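Sulfur carrier protein ThiS (Escherichia coli, PDB 1ZUD) carries the sulfur, as a thiocarboxylate at its C-terminus, that is donated to the thiazole phosphate moiety of thiamine phosphate during thiamine biosynthesis. Local coordinates at residues Ile36-Val41 and Gly54-Leu59. Sequence-based numbering, arbitrary orientation.
Sequences INQQIV and GDQILL
Asn37 in ThiS illustrates how a side-chain amide can carry on a strand pairing where the backbone has begun to turn. Its own N-H still behaves as a strand donor, Asn37 N bonding in the carbonyl plane to Gln56 O at 2.8 Å with an N-H...O angle of 164°. From CB the side chain sets out with CG anti to the carbonyl carbon (chi1 -62°), so that it crosses the side chain of Gln56 at about a right angle and CG lies near Asp55 OD2 and Gln56 N. At the tip the two branches divide the work. Asn37 OD1 accepts from Gln56 N at 2.9 Å, the donor sitting above the carbonyl plane, and also touches Gln56 CG, while Asn37 ND2 reaches Asp55 OD2 at 3.1 Å in a more bent bond that meets the carboxylate from above its plane. The other carboxylate oxygen, Asp55 OD1, accepts from the backbone N of Gln52, which steadies the group. Ile36 to Gln39 form a type I' turn that closes the beta hairpin of strands 32-36 and 39-40; strand 56-61, central in this ubiquitin-like sheet, runs antiparallel to 32-36. An alanine in place of Asn37 would remove both amide bonds and would probably leave the turn less firmly tied to Asp55 and Gln56. At the first position of the turn, Ile36 faces Ile57 as a non-hydrogen-bonded pair, the side chains lying side by side with CG1 atoms 3.9 Å apart, while CG2 of Ile36 rests against the carboxylate carbon CG of Asp55 at 3.5 Å. Gln38 bends at chi2 (78°) so that its NE2 meets OE1 of Gln56 at 3.1 Å, the amide planes nearly perpendicular. A water accepts from Gln38 N and donates to Gln56 O, which thereby receives two hydrogen bonds.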
# COMPACT_ATOMS: atom_id res chain seq x y z
N ILE D 36 24.65 -1.04 2.06
CA ILE D 36 25.51 -2.21 2.33
C ILE D 36 24.95 -2.79 3.58
O ILE D 36 24.83 -2.08 4.58
CB ILE D 36 27.02 -1.84 2.53
CG1 ILE D 36 27.62 -1.50 1.17
CG2 ILE D 36 27.81 -3.06 3.16
CD1 ILE D 36 29.12 -1.03 1.24
N ASN D 37 24.57 -4.07 3.53
CA ASN D 37 24.01 -4.69 4.71
C ASN D 37 22.84 -3.88 5.24
O ASN D 37 22.74 -3.62 6.43
CB ASN D 37 25.09 -4.87 5.77
CG ASN D 37 26.20 -5.77 5.27
OD1 ASN D 37 25.96 -6.64 4.43
ND2 ASN D 37 27.42 -5.57 5.77
N GLN D 38 21.98 -3.45 4.33
CA GLN D 38 20.78 -2.72 4.70
C GLN D 38 20.91 -1.31 5.28
O GLN D 38 19.96 -0.78 5.84
CB GLN D 38 19.91 -3.62 5.60
CG GLN D 38 19.44 -4.92 4.87
CD GLN D 38 20.53 -6.02 4.78
OE1 GLN D 38 21.20 -6.38 5.78
NE2 GLN D 38 20.69 -6.58 3.57
N GLN D 39 22.06 -0.68 5.09
CA GLN D 39 22.25 0.70 5.58
C GLN D 39 22.77 1.49 4.40
O GLN D 39 23.67 1.07 3.68
CB GLN D 39 23.22 0.70 6.77
CG GLN D 39 23.25 -0.63 7.59
CD GLN D 39 22.17 -0.79 8.68
OE1 GLN D 39 22.01 0.06 9.57
NE2 GLN D 39 21.45 -1.92 8.64
N ILE D 40 22.17 2.63 4.17
CA ILE D 40 22.64 3.49 3.10
C ILE D 40 24.07 3.95 3.41
O ILE D 40 24.39 4.25 4.54
CB ILE D 40 21.79 4.77 3.02
CG1 ILE D 40 20.32 4.37 2.71
CG2 ILE D 40 22.38 5.74 1.95
CD1 ILE D 40 20.15 3.81 1.31
N VAL D 41 24.88 4.01 2.37
CA VAL D 41 26.25 4.51 2.43
C VAL D 41 26.18 5.79 1.57
O VAL D 41 26.07 5.71 0.35
CB VAL D 41 27.28 3.55 1.81
CG1 VAL D 41 28.67 4.22 1.91
CG2 VAL D 41 27.32 2.23 2.58
N GLY D 54 31.50 -10.90 1.99
CA GLY D 54 30.18 -11.17 2.54
C GLY D 54 29.28 -9.95 2.62
O GLY D 54 28.22 -9.99 3.25
N ASP D 55 29.66 -8.84 1.98
CA ASP D 55 28.78 -7.66 2.07
C ASP D 55 27.54 -7.87 1.19
O ASP D 55 27.64 -8.51 0.15
CB ASP D 55 29.52 -6.39 1.62
CG ASP D 55 30.16 -5.65 2.78
OD1 ASP D 55 30.95 -4.71 2.54
OD2 ASP D 55 29.88 -6.01 3.95
N GLN D 56 26.38 -7.35 1.61
CA GLN D 56 25.19 -7.49 0.74
C GLN D 56 24.93 -6.09 0.22
O GLN D 56 24.59 -5.17 0.97
CB GLN D 56 23.99 -8.02 1.53
CG GLN D 56 24.33 -9.27 2.33
CD GLN D 56 23.10 -9.93 2.87
OE1 GLN D 56 22.22 -9.27 3.40
NE2 GLN D 56 23.02 -11.25 2.74
N ILE D 57 25.14 -5.90 -1.07
CA ILE D 57 25.04 -4.57 -1.62
C ILE D 57 23.87 -4.40 -2.57
O ILE D 57 23.53 -5.30 -3.33
CB ILE D 57 26.33 -4.26 -2.36
CG1 ILE D 57 27.54 -4.45 -1.42
CG2 ILE D 57 26.34 -2.79 -2.79
CD1 ILE D 57 28.87 -4.27 -2.16
N LEU D 58 23.24 -3.23 -2.50
CA LEU D 58 22.11 -2.87 -3.37
C LEU D 58 22.47 -1.54 -4.00
O LEU D 58 22.90 -0.59 -3.32
CB LEU D 58 20.83 -2.64 -2.57
CG LEU D 58 20.33 -3.78 -1.71
CD1 LEU D 58 18.98 -3.39 -1.13
CD2 LEU D 58 20.19 -5.07 -2.58
N LEU D 59 22.32 -1.47 -5.30
CA LEU D 59 22.59 -0.27 -6.04
C LEU D 59 21.25 0.02 -6.75
O LEU D 59 20.78 -0.83 -7.50
CB LEU D 59 23.67 -0.53 -7.06
CG LEU D 59 23.85 0.69 -7.91
CD1 LEU D 59 24.43 1.83 -7.03
CD2 LEU D 59 24.74 0.32 -9.12
O HOH W 1 22.07 -3.87 1.57